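PDB 5D88: predicted protease of the collagenase family from Methanopyrus kandleri, which binds zinc and is probably a peptidase of the U32 family, built on a TIM barrel. Local coordinates for residues Val45-Glu50 and Arg59-Tyr64; Thr49-Ala54 and Arg103-Tyr108. All coordinates share one frame; numbering follows the deposited sequence.

In the fold
The eight parallel strands of this TIM barrel run in chain order, and both interactions start from the C-terminal end of its second strand, 43-47, and the loop that follows. Going from the N terminus, interaction 1 comes first: residues 45-50 meet 59-64, closing a short loop with only eight residues between the two segments, within the unit formed by strand 43-47, helix 63-75 and strand 79-83. Interaction 2 sets out from 49-54, sharing Thr49 and Glu50 with the first, and spans helix 63-75 and strand 79-83 to reach helix 98-113. Segment 59-64 therefore lies within its longer loop. Thr63 CG2 packs 3.7 Å from Tyr108 OH, joining the two contacts where neighbouring outer helices meet.

Interaction 1: residues Val45-Glu50 and Arg59-Tyr64; sequences VVPVTE and RYPETY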
ATOM      1  N   VAL A  45      -6.909 -11.834 -19.377  1.00 28.03           N
ATOM      2  CA  VAL A  45      -6.601 -10.598 -18.661  1.00 27.11           C
ATOM      3  C   VAL A  45      -5.277 -10.106 -19.212  1.00 28.34           C
ATOM      4  O   VAL A  45      -4.277 -10.825 -19.144  1.00 28.99           O
ATOM      5  CB  VAL A  45      -6.515 -10.836 -17.142  1.00 28.35           C
ATOM      6  CG1 VAL A  45      -6.097  -9.577 -16.399  1.00 28.48           C
ATOM      7  CG2 VAL A  45      -7.833 -11.342 -16.634  1.00 29.94           C
ATOM      8  N   VAL A  46      -5.265  -8.900 -19.772  1.00 27.61           N
ATOM      9  CA  VAL A  46      -4.103  -8.378 -20.471  1.00 27.40           C
ATOM     10  C   VAL A  46      -3.643  -7.097 -19.779  1.00 25.23           C
ATOM     11  O   VAL A  46      -4.440  -6.166 -19.587  1.00 26.21           O
ATOM     12  CB  VAL A  46      -4.394  -8.144 -21.969  1.00 30.87           C
ATOM     13  CG1 VAL A  46      -5.530  -7.191 -22.174  1.00 36.57           C
ATOM     14  CG2 VAL A  46      -3.166  -7.644 -22.685  1.00 30.57           C
ATOM     15  N   PRO A  47      -2.381  -7.011 -19.362  1.00 25.37           N
ATOM     16  CA  PRO A  47      -1.881  -5.784 -18.723  1.00 25.03           C
ATOM     17  C   PRO A  47      -1.862  -4.637 -19.709  1.00 25.07           C
ATOM     18  O   PRO A  47      -1.299  -4.765 -20.802  1.00 27.18           O
ATOM     19  CB  PRO A  47      -0.450  -6.152 -18.299  1.00 25.48           C
ATOM     20  CG  PRO A  47      -0.375  -7.592 -18.392  1.00 26.99           C
ATOM     21  CD  PRO A  47      -1.331  -8.033 -19.444  1.00 25.59           C
ATOM     22  N   VAL A  48      -2.423  -3.502 -19.297  1.00 25.14           N
ATOM     23  CA  VAL A  48      -2.319  -2.291 -20.108  0.76 25.48           C
ATOM     24  C   VAL A  48      -1.219  -1.457 -19.465  1.00 26.13           C
ATOM     25  O   VAL A  48      -1.461  -0.493 -18.733  1.00 26.10           O
ATOM     26  CB  VAL A  48      -3.662  -1.554 -20.268  0.76 26.70           C
ATOM     27  CG1 VAL A  48      -4.559  -2.355 -21.223  0.76 28.27           C
ATOM     28  CG2 VAL A  48      -4.362  -1.327 -18.937  0.76 27.41           C
ATOM     29  N   THR A  49       0.009  -1.857 -19.772  1.00 26.34           N
ATOM     30  CA  THR A  49       1.195  -1.466 -19.028  1.00 25.53           C
ATOM     31  C   THR A  49       1.303   0.029 -18.803  1.00 25.08           C
ATOM     32  O   THR A  49       1.553   0.481 -17.677  1.00 25.30           O
ATOM     33  CB  THR A  49       2.398  -1.987 -19.793  1.00 27.43           C
ATOM     34  OG1 THR A  49       2.176  -3.386 -20.046  1.00 27.36           O
ATOM     35  CG2 THR A  49       3.663  -1.777 -19.003  1.00 27.12           C
ATOM     36  N   GLU A  50       1.195   0.811 -19.873  1.00 25.99           N
ATOM     37  CA  GLU A  50       1.495   2.227 -19.776  1.00 26.26           C
ATOM     38  C   GLU A  50       0.465   2.995 -18.946  1.00 24.31           C
ATOM     39  O   GLU A  50       0.701   4.159 -18.648  1.00 25.85           O
ATOM     40  CB  GLU A  50       1.617   2.831 -21.183  1.00 30.82           C
ATOM     41  CG  GLU A  50       0.311   2.987 -21.941  1.00 35.53           C
ATOM     42  CD  GLU A  50       0.417   3.943 -23.131  1.00 43.25           C
ATOM     43  OE1 GLU A  50       0.553   5.169 -22.937  1.00 47.87           O
ATOM     44  OE2 GLU A  50       0.349   3.473 -24.276  1.00 46.65           O
ATOM     45  N   ARG A  59       7.129  -9.975 -17.673  1.00 31.75           N
ATOM     46  CA  ARG A  59       7.207  -9.066 -18.804  1.00 30.26           C
ATOM     47  C   ARG A  59       5.861  -8.379 -18.920  1.00 28.21           C
ATOM     48  O   ARG A  59       4.835  -8.922 -18.503  1.00 30.07           O
ATOM     49  CB  ARG A  59       7.562  -9.768 -20.120  1.00 36.20           C
ATOM     50  CG  ARG A  59       6.392 -10.480 -20.828  1.00 41.80           C
ATOM     51  CD  ARG A  59       6.714 -10.831 -22.301  1.00 46.74           C
ATOM     52  NE  ARG A  59       7.209  -9.674 -23.055  1.00 49.80           N
ATOM     53  CZ  ARG A  59       6.492  -8.897 -23.874  1.00 52.21           C
ATOM     54  NH1 ARG A  59       5.192  -9.109 -24.097  1.00 47.98           N
ATOM     55  NH2 ARG A  59       7.095  -7.873 -24.473  1.00 56.44           N
ATOM     56  N   TYR A  60       5.887  -7.179 -19.476  1.00 26.78           N
ATOM     57  CA  TYR A  60       4.697  -6.348 -19.626  1.00 27.11           C
ATOM     58  C   TYR A  60       4.606  -5.941 -21.088  1.00 26.57           C
ATOM     59  O   TYR A  60       5.604  -5.475 -21.662  1.00 29.45           O
ATOM     60  CB  TYR A  60       4.764  -5.106 -18.736  1.00 25.70           C
ATOM     61  CG  TYR A  60       4.781  -5.408 -17.269  1.00 24.77           C
ATOM     62  CD1 TYR A  60       5.964  -5.801 -16.632  1.00 24.67           C
ATOM     63  CD2 TYR A  60       3.625  -5.288 -16.510  1.00 24.34           C
ATOM     64  CE1 TYR A  60       5.989  -6.072 -15.278  1.00 25.30           C
ATOM     65  CE2 TYR A  60       3.635  -5.578 -15.139  1.00 24.28           C
ATOM     66  CZ  TYR A  60       4.823  -5.969 -14.537  1.00 24.18           C
ATOM     67  OH  TYR A  60       4.872  -6.246 -13.187  1.00 23.79           O
ATOM     68  N   PRO A  61       3.458  -6.105 -21.732  1.00 27.86           N
ATOM     69  CA  PRO A  61       3.381  -5.841 -23.173  1.00 28.50           C
ATOM     70  C   PRO A  61       3.331  -4.357 -23.462  1.00 27.74           C
ATOM     71  O   PRO A  61       2.723  -3.590 -22.713  1.00 28.66           O
ATOM     72  CB  PRO A  61       2.071  -6.514 -23.589  1.00 29.58           C
ATOM     73  CG  PRO A  61       1.254  -6.540 -22.358  1.00 27.95           C
ATOM     74  CD  PRO A  61       2.219  -6.696 -21.214  1.00 27.41           C
ATOM     75  N   GLU A  62       3.976  -3.963 -24.561  1.00 31.62           N
ATOM     76  CA  GLU A  62       3.861  -2.610 -25.080  1.00 33.73           C
ATOM     77  C   GLU A  62       2.487  -2.406 -25.691  1.00 33.24           C
ATOM     78  O   GLU A  62       1.763  -3.354 -25.983  1.00 33.54           O
ATOM     79  CB  GLU A  62       4.933  -2.334 -26.142  1.00 40.82           C
ATOM     80  CG  GLU A  62       6.327  -2.750 -25.718  1.00 48.86           C
ATOM     81  CD  GLU A  62       7.308  -1.619 -25.717  1.00 58.40           C
ATOM     82  OE1 GLU A  62       7.186  -0.715 -26.570  1.00 62.54           O
ATOM     83  OE2 GLU A  62       8.209  -1.637 -24.849  1.00 61.27           O
ATOM     84  N   THR A  63       2.137  -1.138 -25.911  1.00 34.73           N
ATOM     85  CA  THR A  63       0.784  -0.841 -26.357  1.00 36.39           C
ATOM     86  C   THR A  63       0.461  -1.532 -27.680  1.00 37.10           C
ATOM     87  O   THR A  63      -0.646  -2.052 -27.848  1.00 36.69           O
ATOM     88  CB  THR A  63       0.597   0.665 -26.437  1.00 40.47           C
ATOM     89  OG1 THR A  63       0.799   1.190 -25.121  1.00 43.62           O
ATOM     90  CG2 THR A  63      -0.804   1.009 -26.908  1.00 43.48           C
ATOM     91  N   TYR A  64       1.408  -1.587 -28.623  1.00 40.06           N
ATOM     92  CA  TYR A  64       1.071  -2.222 -29.897  1.00 42.06           C
ATOM     93  C   TYR A  64       0.821  -3.711 -29.710  1.00 39.76           C
ATOM     94  O   TYR A  64       0.010  -4.297 -30.435  1.00 42.26           O
ATOM     95  CB  TYR A  64       2.159  -1.986 -30.952  1.00 44.70           C
ATOM     96  CG  TYR A  64       3.352  -2.894 -30.810  1.00 48.37           C
ATOM     97  CD1 TYR A  64       3.377  -4.141 -31.433  1.00 51.41           C
ATOM     98  CD2 TYR A  64       4.449  -2.518 -30.040  1.00 49.71           C
ATOM     99  CE1 TYR A  64       4.462  -4.987 -31.297  1.00 51.62           C
ATOM    100  CE2 TYR A  64       5.542  -3.362 -29.897  1.00 50.93           C
ATOM    101  CZ  TYR A  64       5.542  -4.595 -30.530  1.00 51.32           C
ATOM    102  OH  TYR A  64       6.621  -5.442 -30.396  1.00 51.36           O
TER
HETATM  103  O   HOH W   1       0.925  -0.588 -22.640  1.00 42.55           O
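Thr49 and Glu50 each join the 59-64 segment by one side-chain hydrogen bond, in the beta-alpha-beta unit of the TIM barrel where strand 43-47 passes into the loop leading to helix 63-75. Thr49 OG1 donates to Pro61 O at 2.7 Å, approaching with a C=O...donor angle of 138° and a tilt of 22° from the carbonyl plane. Its hydroxyl lies anti to its own carbonyl carbon (chi1 -52°), and CG2, anti to the backbone N, joins the hydroxyl against Tyr60 CB, 3.5 Å from it. The phenol of Tyr60 has its polar end elsewhere, bonded to Thr55 O and Leu57 N.

At the strand end the two proline rings cross at about a right angle, with Pro47 CG 3.9 Å from Pro61 CD. Pro61 also packs on Val66 of the following helix, so its ring is held between the strand end and the helix.

At the first turn of that helix, just after the N-cap Glu62, Thr63 OG1 donates to Glu50 OE2. The donor hydroxyl also accepts from a bridging water, so it is engaged both ways. That water accepts from Glu50 N at 3.1 Å, and its second donation, to Pro61 O, is weak. The Pro61 carbonyl is thus reached by a threonine hydroxyl and, less firmly, by water, while the backbone N-H of Glu50 is satisfied without a direct protein partner across the contact. The Glu50 chain, extended beyond CG, carries its carboxylate out to the threonine, where the very short Thr63 OG1 to Glu50 OE2 bond measures 2.5 Å.

Interaction 2: residues Thr49-Ala54 and Arg103-Tyr108; sequences TEHGVA and RSTLDY
His51 lays one face of its imidazole against Thr105 and brings its CE1 corner up to Tyr108, so that the 3-10 turn at residues 49-51, in the loop after the second barrel strand, packs on helix 98-113. The two helix residues are three apart and point the same way, one turn along the helix. Thr105 CG2 sits 3.7 Å from the centroid of the imidazole, a CH-pi contact over the face. The methyl is put there by a chi1 of -65°, which leaves CG2 anti to the backbone N and turns OG1 back along the helix, where it bonds to Ser101 O. That hydroxyl stays on the same side of the ring, above its plane, with OG1 3.6 Å from His51 CD2.

Tyr108 takes the other common helical arrangement, with CG opposite its backbone N (chi1 168°), and its ring reaches out past the histidine. The two rings meet obliquely, with centroids 5.7 Å apart and planes at 52°, and the nearest atoms are His51 CE1 and Tyr108 CD2 at 3.7 Å. Tyr108 OH continues to Glu67 OE2 on helix 63-75, which anchors the far end of the phenol.

The imidazole face turned away from Thr105 is covered by Glu50 CG, 3.9 Å above the ring plane, so the ring lies between a methyl and a methylene. Met84 touches the same side chain. With no hydrogen bond between the two segments, the fit depends on shape and on dispersion across the imidazole face, and is less directional than the hydrogen bonds made by Thr49 and Glu50.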
ATOM      1  N   THR A  49       0.009  -1.857 -19.772  1.00 26.34           N
ATOM      2  CA  THR A  49       1.195  -1.466 -19.028  1.00 25.53           C
ATOM      3  C   THR A  49       1.303   0.029 -18.803  1.00 25.08           C
ATOM      4  O   THR A  49       1.553   0.481 -17.677  1.00 25.30           O
ATOM      5  CB  THR A  49       2.398  -1.987 -19.793  1.00 27.43           C
ATOM      6  OG1 THR A  49       2.176  -3.386 -20.046  1.00 27.36           O
ATOM      7  CG2 THR A  49       3.663  -1.777 -19.003  1.00 27.12           C
ATOM      8  N   GLU A  50       1.195   0.811 -19.873  1.00 25.99           N
ATOM      9  CA  GLU A  50       1.495   2.227 -19.776  1.00 26.26           C
ATOM     10  C   GLU A  50       0.465   2.995 -18.946  1.00 24.31           C
ATOM     11  O   GLU A  50       0.701   4.159 -18.648  1.00 25.85           O
ATOM     12  CB  GLU A  50       1.617   2.831 -21.183  1.00 30.82           C
ATOM     13  CG  GLU A  50       0.311   2.987 -21.941  1.00 35.53           C
ATOM     14  CD  GLU A  50       0.417   3.943 -23.131  1.00 43.25           C
ATOM     15  OE1 GLU A  50       0.553   5.169 -22.937  1.00 47.87           O
ATOM     16  OE2 GLU A  50       0.349   3.473 -24.276  1.00 46.65           O
ATOM     17  N   HIS A  51      -0.623   2.362 -18.519  1.00 23.72           N
ATOM     18  CA  HIS A  51      -1.583   2.983 -17.631  1.00 24.95           C
ATOM     19  C   HIS A  51      -1.445   2.565 -16.175  1.00 25.98           C
ATOM     20  O   HIS A  51      -2.208   3.058 -15.333  1.00 25.16           O
ATOM     21  CB  HIS A  51      -2.976   2.710 -18.163  1.00 28.41           C
ATOM     22  CG  HIS A  51      -3.188   3.345 -19.494  1.00 32.84           C
ATOM     23  ND1 HIS A  51      -3.519   2.638 -20.629  1.00 39.03           N
ATOM     24  CD2 HIS A  51      -3.039   4.632 -19.879  1.00 32.21           C
ATOM     25  CE1 HIS A  51      -3.604   3.473 -21.651  1.00 39.10           C
ATOM     26  NE2 HIS A  51      -3.316   4.689 -21.223  1.00 37.98           N
ATOM     27  N   GLY A  52      -0.467   1.710 -15.854  1.00 23.66           N
ATOM     28  CA  GLY A  52      -0.139   1.380 -14.480  1.00 22.63           C
ATOM     29  C   GLY A  52      -0.646   0.021 -14.044  1.00 21.80           C
ATOM     30  O   GLY A  52      -1.857  -0.220 -13.962  1.00 22.30           O
ATOM     31  N   VAL A  53       0.302  -0.873 -13.772  1.00 21.51           N
ATOM     32  CA  VAL A  53       0.047  -2.245 -13.352  1.00 22.34           C
ATOM     33  C   VAL A  53       0.858  -2.510 -12.084  1.00 22.13           C
ATOM     34  O   VAL A  53       2.071  -2.272 -12.061  1.00 22.31           O
ATOM     35  CB  VAL A  53       0.421  -3.252 -14.459  1.00 22.82           C
ATOM     36  CG1 VAL A  53       0.156  -4.683 -13.974  1.00 22.72           C
ATOM     37  CG2 VAL A  53      -0.386  -2.960 -15.733  1.00 24.27           C
ATOM     38  N   ALA A  54       0.184  -2.979 -11.027  1.00 22.36           N
ATOM     39  CA  ALA A  54       0.841  -3.362  -9.777  1.00 22.17           C
ATOM     40  C   ALA A  54       1.194  -4.839  -9.712  1.00 21.46           C
ATOM     41  O   ALA A  54       2.123  -5.223  -8.991  1.00 23.53           O
ATOM     42  CB  ALA A  54      -0.056  -3.019  -8.587  1.00 21.47           C
ATOM     43  N   ARG A 103     -10.448   9.852 -17.520  1.00 29.27           N
ATOM     44  CA  ARG A 103     -11.525   9.548 -18.449  1.00 29.35           C
ATOM     45  C   ARG A 103     -10.971   9.232 -19.828  1.00 30.23           C
ATOM     46  O   ARG A 103     -11.507   8.373 -20.533  1.00 31.52           O
ATOM     47  CB  ARG A 103     -12.521  10.712 -18.526  1.00 29.33           C
ATOM     48  CG  ARG A 103     -13.239  11.018 -17.226  1.00 31.25           C
ATOM     49  CD  ARG A 103     -14.161   9.881 -16.804  1.00 31.53           C
ATOM     50  NE  ARG A 103     -15.071   9.530 -17.884  1.00 33.77           N
ATOM     51  CZ  ARG A 103     -16.273  10.069 -18.061  1.00 36.02           C
ATOM     52  NH1 ARG A 103     -16.750  10.971 -17.210  1.00 36.25           N
ATOM     53  NH2 ARG A 103     -17.009   9.696 -19.091  1.00 40.03           N
ATOM     54  N   SER A 104      -9.904   9.924 -20.245  1.00 31.53           N
ATOM     55  CA  SER A 104      -9.294   9.592 -21.529  1.00 33.27           C
ATOM     56  C   SER A 104      -8.805   8.151 -21.550  1.00 31.37           C
ATOM     57  O   SER A 104      -8.968   7.441 -22.552  1.00 32.93           O
ATOM     58  CB  SER A 104      -8.134  10.527 -21.830  1.00 38.78           C
ATOM     59  OG  SER A 104      -7.730  10.313 -23.149  1.00 45.30           O
ATOM     60  N   THR A 105      -8.171   7.718 -20.464  1.00 30.50           N
ATOM     61  CA  THR A 105      -7.692   6.338 -20.353  1.00 29.79           C
ATOM     62  C   THR A 105      -8.852   5.346 -20.391  1.00 30.30           C
ATOM     63  O   THR A 105      -8.809   4.348 -21.121  1.00 30.59           O
ATOM     64  CB  THR A 105      -6.876   6.186 -19.068  1.00 31.78           C
ATOM     65  OG1 THR A 105      -5.697   6.987 -19.165  1.00 34.21           O
ATOM     66  CG2 THR A 105      -6.440   4.726 -18.823  1.00 32.96           C
ATOM     67  N   LEU A 106      -9.909   5.606 -19.621  1.00 29.49           N
ATOM     68  CA  LEU A 106     -11.026   4.673 -19.622  1.00 29.54           C
ATOM     69  C   LEU A 106     -11.735   4.663 -20.969  1.00 31.60           C
ATOM     70  O   LEU A 106     -12.194   3.606 -21.405  1.00 31.62           O
ATOM     71  CB  LEU A 106     -11.989   5.004 -18.489  1.00 28.75           C
ATOM     72  CG  LEU A 106     -11.316   4.971 -17.117  1.00 29.03           C
ATOM     73  CD1 LEU A 106     -12.298   5.325 -16.037  1.00 30.76           C
ATOM     74  CD2 LEU A 106     -10.696   3.625 -16.843  1.00 29.81           C
ATOM     75  N   ASP A 107     -11.816   5.809 -21.657  1.00 32.64           N
ATOM     76  CA  ASP A 107     -12.362   5.810 -23.011  1.00 34.23           C
ATOM     77  C   ASP A 107     -11.547   4.919 -23.927  1.00 33.68           C
ATOM     78  O   ASP A 107     -12.095   4.227 -24.793  1.00 33.62           O
ATOM     79  CB  ASP A 107     -12.375   7.215 -23.599  1.00 34.35           C
ATOM     80  CG  ASP A 107     -13.430   8.098 -23.008  1.00 38.48           C
ATOM     81  OD1 ASP A 107     -14.306   7.632 -22.242  1.00 36.34           O
ATOM     82  OD2 ASP A 107     -13.369   9.297 -23.355  1.00 40.22           O
ATOM     83  N   TYR A 108     -10.232   4.965 -23.785  1.00 32.88           N
ATOM     84  CA  TYR A 108      -9.384   4.097 -24.580  1.00 34.54           C
ATOM     85  C   TYR A 108      -9.742   2.635 -24.337  1.00 33.44           C
ATOM     86  O   TYR A 108      -9.955   1.870 -25.278  1.00 35.44           O
ATOM     87  CB  TYR A 108      -7.925   4.377 -24.246  1.00 34.54           C
ATOM     88  CG  TYR A 108      -6.991   3.349 -24.796  1.00 38.67           C
ATOM     89  CD1 TYR A 108      -6.755   3.263 -26.162  1.00 41.31           C
ATOM     90  CD2 TYR A 108      -6.356   2.452 -23.957  1.00 39.13           C
ATOM     91  CE1 TYR A 108      -5.903   2.313 -26.676  1.00 43.07           C
ATOM     92  CE2 TYR A 108      -5.488   1.496 -24.459  1.00 42.09           C
ATOM     93  CZ  TYR A 108      -5.272   1.429 -25.820  1.00 43.33           C
ATOM     94  OH  TYR A 108      -4.429   0.482 -26.332  1.00 47.79           O
TER